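Local coordinates for transcriptional regulator, LacI family protein (Rhodococcus jostii, PDB 3K9C), which probably binds DNA regulatory regions as a LacI-family transcription factor and so controls transcription, at residues G16-L21 / Q60-E65; D28-I33 / V44-V49; T161-G166 / M176-E181; V189-D194 / T198-L203. All coordinates share one frame; numbering follows the deposited sequence.

Contacts 1 and 2 pack helices onto the sheet that holds strands 13-20, 42-49 and 67-73; contacts 3 and 4 do so on the four-strand parallel sheet that includes 160-164 and 188-191. Along the chain both segments of contact 2 fall between those of contact 1, and contacts 3 and 4 follow in series. Within each pair the centres lie close, about 9 Å apart in the first and about 10 Å in the second, whereas those of contacts 1 and 3 are about 35 Å apart. Each pair thus packs helices on one of the two alpha/beta lobes of a periplasmic-binding-protein-like core, as in other LacI-family regulators. Contacts 1, 2 and 4 also touch the second subunit.

Contact 1 (G16-L21 / Q60-E65); sequences GVVFEL and QALMRE
Leu62, on the helix 55-63, reaches onto Gly16 and Val18 of the strand 13-20, and its two methyls do all the touching. From CB, which points toward the strand, CG lies anti to the carbonyl carbon (chi1 -88°) and carries the fork to the sheet. One prong, CD2, rests on the backbone at Gly16, 3.6 Å from Gly16 CA. The other, CD1, sits 3.8 Å from that same Gly16 CA and 3.9 Å from Val17 N, then meets the side chain of Val18, where Val18 CG2 to Leu62 CD1 measures 3.5 Å, tighter than a usual carbon contact. Val18 offers this methyl because its CG1 is anti to the backbone N, placing CG2 on the other branch beside that N. Gly16 has to be small: a CB there would clash with Leu62 CD1. Strand 67-73 flanks the site, with Cys67 against Leu62 and Leu72 against Val18, and Met45 of strand 42-49 also touches Leu62. No hydrogen bond crosses between the segments. The helix is therefore held to this part of the sheet by close, buried apolar packing, in which shape rather than polarity sets the fit.

Contact 2 (D28-I33 / V44-V49); sequences DLVEQI and VMLSAV
Val30 turns CG1 anti to its backbone N (chi1 163°), and Leu46 sets CG anti to its carbonyl carbon (chi1 -54°), so that one methyl of each meets between helix 24-39 and strand 42-49: Val30 CG1 lies 3.8 Å from Leu46 CD2. The two side chains pass at a slant, each touching the other through a single branch. One helical turn further on, the CG2 methyls of Ile33 and Val44 make a second, looser contact, 4.2 Å apart, and the side chains run nearly perpendicular to each other. Both strand residues point their CB toward the helix; they alternate with Met45, which lies on the other face of the strand. All four residues are buried, no hydrogen bond crosses, and the interface is apolar. It closes the beta-alpha-beta crossover made by strand 13-20, helix 24-39 and strand 42-49. Strand 13-20 supplies Phe19, which touches Val30 and Leu46, and Val17, which touches Val44. Helix 240-255 packs against Ile33 through Ala244 and Val248, while Leu21 and Ala48 of the second subunit press on Val30 and Leu46, respectively.

Contact 3 (T161-G166 / M176-E181); sequences TVVTGG and MHTLLE
Val163 and Leu179 join a helix to the edge strand of the parallel sheet in the alpha/beta, periplasmic-binding-protein-like domain. Strand 160-164 forms that edge within the chain, and the helix segment 176-181 runs over its residues 161-164 at 139° to the strand direction, the axes approaching to 9.3 Å. Apolar contacts make up the meeting. Leu179 starts from a CB aimed to one side, but its end bends back to the strand, and its CD2 methyl lodges between two strand side chains that lie two residues apart and both point toward the helix. On one hand Leu179 CD2 meets Thr161 CG2 at 3.8 Å, the two side chains running alongside in opposite senses. On the other it meets Val163, the two side chains crossing at a slant. Thr178 adds a marginal touch at the more exposed side, its CG2 4.5 Å from Val163 CG1. Polar interactions stay off the interface: Thr178 OG1 bonds to the backbone oxygen of Glu174, one turn back in its own helix, and Thr161 and Val163 bond through their backbones to strand 129-133. That strand also backs the packing, with Ala130 against Leu179 and Ile132 against Val163. Val163 has CG1 anti to its carbonyl carbon (chi1 -60°), which hands this methyl to the leucine: Val163 CG1 lies 3.4 Å from Leu179 CD2, closer than carbons usually pack.

Contact 4 (V189-D194 / T198-L203); sequences VVAFND and TGVLDL
Asp194 O takes two bonds from Thr198 at the start of helix 194-206. Thr198 N reaches it at 2.8 Å as the regular helical bond, with an N-H...O angle of 144°. Thr198 OG1 also gives its hydrogen to Asp194 O, at 3.0 Å. Both donors are tilted out of the carbonyl plane, on opposite faces. Thr198 OG1 can do this because it sits anti to the carbonyl carbon and beside the backbone N (chi1 -68°), folding the hydroxyl back over the preceding turn. Replacing Thr198 by a valine would probably leave Asp194 O with the backbone N-H as its one donor from this residue, since no hydroxyl would remain to share the grip. Further along, Ala191 CB meets Val200 CG2 in a loose apolar touch at 4.5 Å. Outward from this shell, Asn193 stands at the N-cap, its OD1 taking a bond from Cys196 N, and the Asp194 carboxylate is fixed by Ser223 N and Thr235 OG1. The contact opens the beta-alpha-beta unit of strand 188-191, helix 194-206 and strand 216-218; Met176 of helix 169-181 packs on Val189 and Val200, while Leu225 of helix 224-227 lies against Thr198.

Contact 1 (G16-L21 / Q60-E65)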
loop_
_atom_site.group_PDB
_atom_site.type_symbol
_atom_site.label_atom_id
_atom_site.label_comp_id
_atom_site.label_asym_id
_atom_site.label_seq_id
_atom_site.Cartn_x
_atom_site.Cartn_y
_atom_site.Cartn_z
ATOM N N GLY B 16 -16.032 -14.832 -0.709
ATOM C CA GLY B 16 -15.970 -13.425 -0.377
ATOM C C GLY B 16 -14.783 -13.101 0.502
ATOM O O GLY B 16 -14.481 -13.833 1.440
ATOM N N VAL B 17 -14.104 -12.002 0.199
ATOM C CA VAL B 17 -12.949 -11.598 0.998
ATOM C C VAL B 17 -13.014 -10.122 1.402
ATOM O O VAL B 17 -13.014 -9.240 0.550
ATOM C CB VAL B 17 -11.625 -11.836 0.222
ATOM C CG1 VAL B 17 -10.432 -11.404 1.071
ATOM C CG2 VAL B 17 -11.503 -13.296 -0.159
ATOM N N VAL B 18 -13.085 -9.857 2.703
ATOM C CA VAL B 18 -13.110 -8.482 3.205
ATOM C C VAL B 18 -11.671 -8.136 3.625
ATOM O O VAL B 18 -11.036 -8.907 4.345
ATOM C CB VAL B 18 -14.066 -8.368 4.418
ATOM C CG1 VAL B 18 -14.102 -6.941 4.945
ATOM C CG2 VAL B 18 -15.477 -8.798 4.003
ATOM N N PHE B 19 -11.149 -6.995 3.172
ATOM C CA PHE B 19 -9.773 -6.600 3.515
ATOM C C PHE B 19 -9.589 -5.085 3.554
ATOM O O PHE B 19 -10.365 -4.339 2.955
ATOM C CB PHE B 19 -8.780 -7.178 2.498
ATOM C CG PHE B 19 -8.713 -6.402 1.220
ATOM C CD1 PHE B 19 -7.612 -5.606 0.934
ATOM C CD2 PHE B 19 -9.763 -6.445 0.312
ATOM C CE1 PHE B 19 -7.557 -4.862 -0.243
ATOM C CE2 PHE B 19 -9.722 -5.710 -0.861
ATOM C CZ PHE B 19 -8.617 -4.918 -1.142
ATOM N N GLU B 20 -8.543 -4.640 4.248
ATOM C CA GLU B 20 -8.247 -3.214 4.365
ATOM C C GLU B 20 -7.434 -2.685 3.192
ATOM O O GLU B 20 -6.292 -3.103 2.969
ATOM C CB GLU B 20 -7.480 -2.928 5.656
ATOM C CG GLU B 20 -8.319 -2.962 6.907
ATOM C CD GLU B 20 -7.480 -2.832 8.166
ATOM O OE1 GLU B 20 -6.597 -1.942 8.217
ATOM O OE2 GLU B 20 -7.710 -3.620 9.105
ATOM N N LEU B 21 -8.030 -1.759 2.452
ATOM C CA LEU B 21 -7.365 -1.144 1.312
ATOM C C LEU B 21 -6.049 -0.497 1.777
ATOM O O LEU B 21 -5.983 0.116 2.842
ATOM C CB LEU B 21 -8.278 -0.082 0.692
ATOM C CG LEU B 21 -8.122 0.183 -0.807
ATOM C CD1 LEU B 21 -8.365 -1.104 -1.575
ATOM C CD2 LEU B 21 -9.110 1.258 -1.256
ATOM N N GLN B 60 -21.943 -6.163 4.169
ATOM C CA GLN B 60 -23.284 -6.186 3.587
ATOM C C GLN B 60 -23.161 -6.264 2.073
ATOM O O GLN B 60 -23.979 -6.891 1.405
ATOM C CB GLN B 60 -24.071 -4.932 3.975
ATOM C CG GLN B 60 -24.097 -4.677 5.465
ATOM C CD GLN B 60 -24.894 -3.446 5.837
ATOM O OE1 GLN B 60 -24.990 -2.492 5.059
ATOM N NE2 GLN B 60 -25.458 -3.450 7.046
ATOM N N ALA B 61 -22.127 -5.622 1.539
ATOM C CA ALA B 61 -21.878 -5.630 0.103
ATOM C C ALA B 61 -21.655 -7.060 -0.390
ATOM O O ALA B 61 -22.134 -7.436 -1.461
ATOM C CB ALA B 61 -20.668 -4.773 -0.223
ATOM N N LEU B 62 -20.919 -7.855 0.382
ATOM C CA LEU B 62 -20.672 -9.243 0.003
ATOM C C LEU B 62 -21.967 -10.037 0.038
ATOM O O LEU B 62 -22.159 -10.971 -0.746
ATOM C CB LEU B 62 -19.676 -9.913 0.955
ATOM C CG LEU B 62 -18.178 -9.806 0.672
ATOM C CD1 LEU B 62 -17.412 -10.602 1.722
ATOM C CD2 LEU B 62 -17.872 -10.345 -0.718
HETATM N N MSE B 63 -22.853 -9.661 0.953
HETATM C CA MSE B 63 -24.122 -10.357 1.116
HETATM C C MSE B 63 -25.024 -10.197 -0.098
HETATM O O MSE B 63 -25.872 -11.048 -0.371
HETATM C CB MSE B 63 -24.820 -9.861 2.382
HETATM C CG MSE B 63 -24.006 -10.076 3.636
HETATM SE SE MSE B 63 -23.752 -11.961 4.004
HETATM C CE MSE B 63 -22.134 -12.266 2.968
ATOM N N ARG B 64 -24.834 -9.110 -0.834
ATOM C CA ARG B 64 -25.631 -8.885 -2.025
ATOM C C ARG B 64 -25.054 -9.703 -3.171
ATOM O O ARG B 64 -25.408 -9.512 -4.327
ATOM C CB ARG B 64 -25.651 -7.399 -2.388
ATOM C CG ARG B 64 -26.482 -6.552 -1.436
ATOM C CD ARG B 64 -26.781 -5.193 -2.045
ATOM N NE ARG B 64 -25.614 -4.318 -2.055
ATOM C CZ ARG B 64 -25.162 -3.664 -0.988
ATOM N NH1 ARG B 64 -25.782 -3.781 0.181
ATOM N NH2 ARG B 64 -24.084 -2.896 -1.086
ATOM N N GLU B 65 -24.162 -10.625 -2.841
ATOM C CA GLU B 65 -23.552 -11.467 -3.855
ATOM C C GLU B 65 -23.689 -12.947 -3.510
ATOM O O GLU B 65 -24.106 -13.303 -2.406
ATOM C CB GLU B 65 -22.086 -11.087 -4.009
ATOM C CG GLU B 65 -21.876 -9.624 -4.369
ATOM C CD GLU B 65 -22.236 -9.307 -5.807
ATOM O OE1 GLU B 65 -21.979 -10.153 -6.692
ATOM O OE2 GLU B 65 -22.764 -8.200 -6.052
#

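Contact 2 (D28-I33 / V44-V49)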
loop_
_atom_site.group_PDB
_atom_site.type_symbol
_atom_site.label_atom_id
_atom_site.label_comp_id
_atom_site.label_asym_id
_atom_site.label_seq_id
_atom_site.Cartn_x
_atom_site.Cartn_y
_atom_site.Cartn_z
ATOM N N ASP B 28 -0.702 -8.755 0.612
ATOM C CA ASP B 28 -0.012 -10.040 0.415
ATOM C C ASP B 28 -0.990 -11.206 0.544
ATOM O O ASP B 28 -0.968 -12.138 -0.254
ATOM C CB ASP B 28 1.096 -10.246 1.453
ATOM C CG ASP B 28 2.228 -9.251 1.317
ATOM O OD1 ASP B 28 2.719 -9.035 0.187
ATOM O OD2 ASP B 28 2.641 -8.692 2.357
ATOM N N LEU B 29 -1.828 -11.157 1.574
ATOM C CA LEU B 29 -2.813 -12.206 1.807
ATOM C C LEU B 29 -3.807 -12.282 0.657
ATOM O O LEU B 29 -4.133 -13.371 0.193
ATOM C CB LEU B 29 -3.560 -11.976 3.132
ATOM C CG LEU B 29 -2.786 -12.300 4.424
ATOM C CD1 LEU B 29 -3.615 -11.948 5.649
ATOM C CD2 LEU B 29 -2.421 -13.780 4.449
ATOM N N VAL B 30 -4.284 -11.133 0.184
ATOM C CA VAL B 30 -5.243 -11.137 -0.922
ATOM C C VAL B 30 -4.634 -11.775 -2.170
ATOM O O VAL B 30 -5.257 -12.626 -2.806
ATOM C CB VAL B 30 -5.716 -9.707 -1.290
ATOM C CG1 VAL B 30 -6.356 -9.717 -2.670
ATOM C CG2 VAL B 30 -6.727 -9.198 -0.248
ATOM N N GLU B 31 -3.426 -11.352 -2.530
ATOM C CA GLU B 31 -2.769 -11.903 -3.704
ATOM C C GLU B 31 -2.712 -13.415 -3.626
ATOM O O GLU B 31 -3.067 -14.105 -4.577
ATOM C CB GLU B 31 -1.348 -11.353 -3.856
ATOM C CG GLU B 31 -0.554 -12.032 -4.970
ATOM C CD GLU B 31 0.770 -11.338 -5.246
ATOM O OE1 GLU B 31 1.180 -10.476 -4.436
ATOM O OE2 GLU B 31 1.406 -11.661 -6.270
ATOM N N GLN B 32 -2.262 -13.930 -2.486
ATOM C CA GLN B 32 -2.169 -15.368 -2.309
ATOM C C GLN B 32 -3.536 -16.058 -2.229
ATOM O O GLN B 32 -3.684 -17.194 -2.688
ATOM C CB GLN B 32 -1.311 -15.682 -1.075
ATOM C CG GLN B 32 0.112 -15.174 -1.227
ATOM C CD GLN B 32 0.785 -15.739 -2.466
ATOM O OE1 GLN B 32 1.651 -15.103 -3.068
ATOM N NE2 GLN B 32 0.398 -16.947 -2.843
ATOM N N ILE B 33 -4.539 -15.387 -1.662
ATOM C CA ILE B 33 -5.869 -15.987 -1.579
ATOM C C ILE B 33 -6.415 -16.207 -2.984
ATOM O O ILE B 33 -6.995 -17.251 -3.279
ATOM C CB ILE B 33 -6.843 -15.106 -0.767
ATOM C CG1 ILE B 33 -6.446 -15.155 0.716
ATOM C CG2 ILE B 33 -8.286 -15.589 -0.963
ATOM C CD1 ILE B 33 -7.233 -14.214 1.609
ATOM N N VAL B 44 -12.796 -15.088 -6.595
ATOM C CA VAL B 44 -12.816 -14.308 -5.381
ATOM C C VAL B 44 -13.466 -12.970 -5.610
ATOM O O VAL B 44 -13.228 -12.312 -6.623
ATOM C CB VAL B 44 -11.389 -14.087 -4.834
ATOM C CG1 VAL B 44 -11.411 -13.042 -3.724
ATOM C CG2 VAL B 44 -10.831 -15.400 -4.295
HETATM N N MSE B 45 -14.305 -12.581 -4.661
HETATM C CA MSE B 45 -14.956 -11.289 -4.728
HETATM C C MSE B 45 -14.433 -10.483 -3.540
HETATM O O MSE B 45 -14.649 -10.852 -2.392
HETATM C CB MSE B 45 -16.471 -11.442 -4.630
HETATM C CG MSE B 45 -17.213 -10.301 -5.279
HETATM SE SE MSE B 45 -18.835 -9.901 -4.315
HETATM C CE MSE B 45 -18.382 -8.110 -3.706
ATOM N N LEU B 46 -13.715 -9.408 -3.829
ATOM C CA LEU B 46 -13.173 -8.548 -2.790
ATOM C C LEU B 46 -14.195 -7.485 -2.440
ATOM O O LEU B 46 -14.984 -7.073 -3.286
ATOM C CB LEU B 46 -11.931 -7.820 -3.289
ATOM C CG LEU B 46 -10.768 -8.605 -3.871
ATOM C CD1 LEU B 46 -9.802 -7.631 -4.540
ATOM C CD2 LEU B 46 -10.102 -9.392 -2.772
ATOM N N SER B 47 -14.171 -7.057 -1.185
ATOM C CA SER B 47 -15.024 -5.983 -0.696
ATOM C C SER B 47 -14.051 -5.269 0.219
ATOM O O SER B 47 -13.599 -5.837 1.221
ATOM C CB SER B 47 -16.207 -6.514 0.102
ATOM O OG SER B 47 -17.045 -5.437 0.494
ATOM N N ALA B 48 -13.719 -4.029 -0.121
ATOM C CA ALA B 48 -12.733 -3.289 0.649
ATOM C C ALA B 48 -13.230 -2.432 1.801
ATOM O O ALA B 48 -14.313 -1.849 1.751
ATOM C CB ALA B 48 -11.899 -2.428 -0.296
ATOM N N VAL B 49 -12.412 -2.368 2.843
ATOM C CA VAL B 49 -12.693 -1.544 4.003
ATOM C C VAL B 49 -11.704 -0.375 3.893
ATOM O O VAL B 49 -10.528 -0.583 3.570
ATOM C CB VAL B 49 -12.447 -2.316 5.332
ATOM C CG1 VAL B 49 -12.597 -1.371 6.525
ATOM C CG2 VAL B 49 -13.429 -3.479 5.450
#

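Contact 3 (T161-G166 / M176-E181)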
loop_
_atom_site.group_PDB
_atom_site.type_symbol
_atom_site.label_atom_id
_atom_site.label_comp_id
_atom_site.label_asym_id
_atom_site.label_seq_id
_atom_site.Cartn_x
_atom_site.Cartn_y
_atom_site.Cartn_z
ATOM N N THR B 161 10.490 -2.193 27.914
ATOM C CA THR B 161 9.604 -1.045 27.770
ATOM C C THR B 161 8.550 -1.279 26.689
ATOM O O THR B 161 8.865 -1.749 25.599
ATOM C CB THR B 161 10.403 0.210 27.390
ATOM O OG1 THR B 161 11.510 0.359 28.284
ATOM C CG2 THR B 161 9.526 1.454 27.468
ATOM N N VAL B 162 7.296 -0.965 27.000
ATOM C CA VAL B 162 6.220 -1.106 26.029
ATOM C C VAL B 162 5.499 0.225 25.887
ATOM O O VAL B 162 4.991 0.766 26.864
ATOM C CB VAL B 162 5.157 -2.143 26.441
ATOM C CG1 VAL B 162 4.103 -2.236 25.330
ATOM C CG2 VAL B 162 5.787 -3.507 26.676
ATOM N N VAL B 163 5.464 0.760 24.675
ATOM C CA VAL B 163 4.765 2.019 24.450
ATOM C C VAL B 163 3.623 1.752 23.487
ATOM O O VAL B 163 3.743 0.923 22.575
ATOM C CB VAL B 163 5.706 3.105 23.882
ATOM C CG1 VAL B 163 6.853 3.356 24.869
ATOM C CG2 VAL B 163 6.252 2.680 22.527
ATOM N N THR B 164 2.503 2.427 23.708
ATOM C CA THR B 164 1.337 2.252 22.861
ATOM C C THR B 164 1.639 2.802 21.469
ATOM O O THR B 164 2.106 3.930 21.321
ATOM C CB THR B 164 0.129 2.966 23.472
ATOM O OG1 THR B 164 -0.099 2.440 24.786
ATOM C CG2 THR B 164 -1.118 2.738 22.621
ATOM N N GLY B 165 1.396 1.985 20.452
ATOM C CA GLY B 165 1.673 2.408 19.095
ATOM C C GLY B 165 0.463 2.302 18.198
ATOM O O GLY B 165 -0.601 2.834 18.507
ATOM N N GLY B 166 0.633 1.603 17.083
ATOM C CA GLY B 166 -0.445 1.433 16.130
ATOM C C GLY B 166 0.074 0.622 14.963
ATOM O O GLY B 166 1.089 -0.063 15.101
HETATM N N MSE B 176 8.876 5.813 18.690
HETATM C CA MSE B 176 10.334 5.831 18.740
HETATM C C MSE B 176 10.819 7.125 19.386
HETATM O O MSE B 176 11.793 7.126 20.143
HETATM C CB MSE B 176 10.919 5.681 17.331
HETATM C CG MSE B 176 12.441 5.446 17.277
HETATM SE SE MSE B 176 13.049 3.837 18.230
HETATM C CE MSE B 176 11.384 2.914 18.362
ATOM N N HIS B 177 10.128 8.218 19.081
ATOM C CA HIS B 177 10.460 9.519 19.642
ATOM C C HIS B 177 10.327 9.415 21.163
ATOM O O HIS B 177 11.236 9.787 21.910
ATOM C CB HIS B 177 9.497 10.571 19.096
ATOM C CG HIS B 177 9.641 11.912 19.737
ATOM N ND1 HIS B 177 10.812 12.639 19.681
ATOM C CD2 HIS B 177 8.773 12.648 20.472
ATOM C CE1 HIS B 177 10.657 13.765 20.358
ATOM N NE2 HIS B 177 9.431 13.794 20.847
ATOM N N THR B 178 9.192 8.892 21.613
ATOM C CA THR B 178 8.938 8.717 23.040
ATOM C C THR B 178 10.085 7.927 23.671
ATOM O O THR B 178 10.639 8.330 24.694
ATOM C CB THR B 178 7.634 7.930 23.288
ATOM O OG1 THR B 178 6.535 8.595 22.650
ATOM C CG2 THR B 178 7.365 7.809 24.769
ATOM N N LEU B 179 10.440 6.803 23.047
ATOM C CA LEU B 179 11.506 5.941 23.547
ATOM C C LEU B 179 12.851 6.644 23.628
ATOM O O LEU B 179 13.623 6.402 24.549
ATOM C CB LEU B 179 11.627 4.680 22.674
ATOM C CG LEU B 179 10.382 3.781 22.709
ATOM C CD1 LEU B 179 10.491 2.642 21.681
ATOM C CD2 LEU B 179 10.214 3.235 24.125
ATOM N N LEU B 180 13.139 7.512 22.664
ATOM C CA LEU B 180 14.410 8.231 22.662
ATOM C C LEU B 180 14.504 9.267 23.781
ATOM O O LEU B 180 15.594 9.599 24.241
ATOM C CB LEU B 180 14.641 8.898 21.303
ATOM C CG LEU B 180 15.031 7.928 20.184
ATOM C CD1 LEU B 180 15.082 8.654 18.847
ATOM C CD2 LEU B 180 16.387 7.306 20.515
ATOM N N GLU B 181 13.353 9.762 24.219
ATOM C CA GLU B 181 13.290 10.762 25.280
ATOM C C GLU B 181 13.530 10.147 26.661
ATOM O O GLU B 181 13.807 10.859 27.625
ATOM C CB GLU B 181 11.916 11.435 25.271
ATOM C CG GLU B 181 11.537 12.064 23.951
ATOM C CD GLU B 181 12.082 13.465 23.801
ATOM O OE1 GLU B 181 11.684 14.334 24.608
ATOM O OE2 GLU B 181 12.903 13.699 22.883
#

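Contact 4 (V189-D194 / T198-L203)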
loop_
_atom_site.group_PDB
_atom_site.type_symbol
_atom_site.label_atom_id
_atom_site.label_comp_id
_atom_site.label_asym_id
_atom_site.label_seq_id
_atom_site.Cartn_x
_atom_site.Cartn_y
_atom_site.Cartn_z
ATOM N N VAL B 189 14.424 -2.333 19.294
ATOM C CA VAL B 189 13.009 -2.054 19.311
ATOM C C VAL B 189 12.264 -3.026 18.422
ATOM O O VAL B 189 12.638 -3.220 17.277
ATOM C CB VAL B 189 12.743 -0.629 18.791
ATOM C CG1 VAL B 189 11.258 -0.328 18.842
ATOM C CG2 VAL B 189 13.551 0.380 19.603
ATOM N N VAL B 190 11.214 -3.635 18.956
ATOM C CA VAL B 190 10.387 -4.552 18.189
ATOM C C VAL B 190 9.088 -3.799 17.895
ATOM O O VAL B 190 8.323 -3.489 18.808
ATOM C CB VAL B 190 10.073 -5.854 18.987
ATOM C CG1 VAL B 190 9.129 -6.738 18.195
ATOM C CG2 VAL B 190 11.360 -6.615 19.287
ATOM N N ALA B 191 8.858 -3.479 16.626
ATOM C CA ALA B 191 7.658 -2.754 16.222
ATOM C C ALA B 191 6.489 -3.712 16.027
ATOM O O ALA B 191 6.693 -4.889 15.750
ATOM C CB ALA B 191 7.923 -1.977 14.939
ATOM N N PHE B 192 5.265 -3.200 16.158
ATOM C CA PHE B 192 4.073 -4.037 16.004
ATOM C C PHE B 192 4.057 -4.724 14.641
ATOM O O PHE B 192 3.823 -5.926 14.557
ATOM C CB PHE B 192 2.795 -3.209 16.169
ATOM C CG PHE B 192 1.541 -4.000 15.955
ATOM C CD1 PHE B 192 1.214 -5.047 16.810
ATOM C CD2 PHE B 192 0.706 -3.724 14.881
ATOM C CE1 PHE B 192 0.070 -5.806 16.595
ATOM C CE2 PHE B 192 -0.445 -4.481 14.660
ATOM C CZ PHE B 192 -0.762 -5.525 15.517
ATOM N N ASN B 193 4.282 -3.949 13.582
ATOM C CA ASN B 193 4.336 -4.492 12.225
ATOM C C ASN B 193 5.346 -3.721 11.368
ATOM O O ASN B 193 5.897 -2.713 11.811
ATOM C CB ASN B 193 2.932 -4.511 11.565
ATOM C CG ASN B 193 2.383 -3.115 11.222
ATOM O OD1 ASN B 193 3.063 -2.100 11.330
ATOM N ND2 ASN B 193 1.135 -3.083 10.788
ATOM N N ASP B 194 5.591 -4.205 10.152
ATOM C CA ASP B 194 6.535 -3.573 9.229
ATOM C C ASP B 194 6.264 -2.094 8.929
ATOM O O ASP B 194 7.199 -1.293 8.821
ATOM C CB ASP B 194 6.575 -4.330 7.898
ATOM C CG ASP B 194 7.132 -5.740 8.033
ATOM O OD1 ASP B 194 7.744 -6.057 9.075
ATOM O OD2 ASP B 194 6.968 -6.524 7.076
ATOM N N THR B 198 8.683 0.917 9.687
ATOM C CA THR B 198 9.118 1.876 8.678
ATOM C C THR B 198 9.227 3.273 9.288
ATOM O O THR B 198 10.159 4.018 8.982
ATOM C CB THR B 198 8.149 1.922 7.478
ATOM O OG1 THR B 198 8.217 0.688 6.752
ATOM C CG2 THR B 198 8.526 3.071 6.540
ATOM N N GLY B 199 8.285 3.618 10.166
ATOM C CA GLY B 199 8.309 4.921 10.813
ATOM C C GLY B 199 9.423 5.036 11.837
ATOM O O GLY B 199 9.985 6.122 12.057
ATOM N N VAL B 200 9.735 3.913 12.478
ATOM C CA VAL B 200 10.783 3.858 13.477
ATOM C C VAL B 200 12.117 4.132 12.791
ATOM O O VAL B 200 12.919 4.921 13.275
ATOM C CB VAL B 200 10.834 2.468 14.148
ATOM C CG1 VAL B 200 12.048 2.370 15.061
ATOM C CG2 VAL B 200 9.531 2.215 14.927
ATOM N N LEU B 201 12.344 3.462 11.663
ATOM C CA LEU B 201 13.577 3.631 10.896
ATOM C C LEU B 201 13.680 5.043 10.331
ATOM O O LEU B 201 14.768 5.618 10.303
ATOM C CB LEU B 201 13.629 2.631 9.738
ATOM C CG LEU B 201 13.755 1.153 10.100
ATOM C CD1 LEU B 201 13.547 0.303 8.851
ATOM C CD2 LEU B 201 15.120 0.890 10.716
ATOM N N ASP B 202 12.552 5.584 9.862
ATOM C CA ASP B 202 12.522 6.935 9.299
ATOM C C ASP B 202 12.956 7.964 10.331
ATOM O O ASP B 202 13.705 8.892 10.019
ATOM C CB ASP B 202 11.120 7.326 8.831
ATOM C CG ASP B 202 10.589 6.435 7.740
ATOM O OD1 ASP B 202 11.390 5.923 6.926
ATOM O OD2 ASP B 202 9.348 6.266 7.689
ATOM N N LEU B 203 12.462 7.808 11.552
ATOM C CA LEU B 203 12.800 8.728 12.625
ATOM C C LEU B 203 14.253 8.576 13.039
ATOM O O LEU B 203 14.972 9.565 13.180
ATOM C CB LEU B 203 11.915 8.483 13.851
ATOM C CG LEU B 203 12.297 9.401 15.017
ATOM C CD1 LEU B 203 11.795 10.793 14.701
ATOM C CD2 LEU B 203 11.709 8.909 16.325
#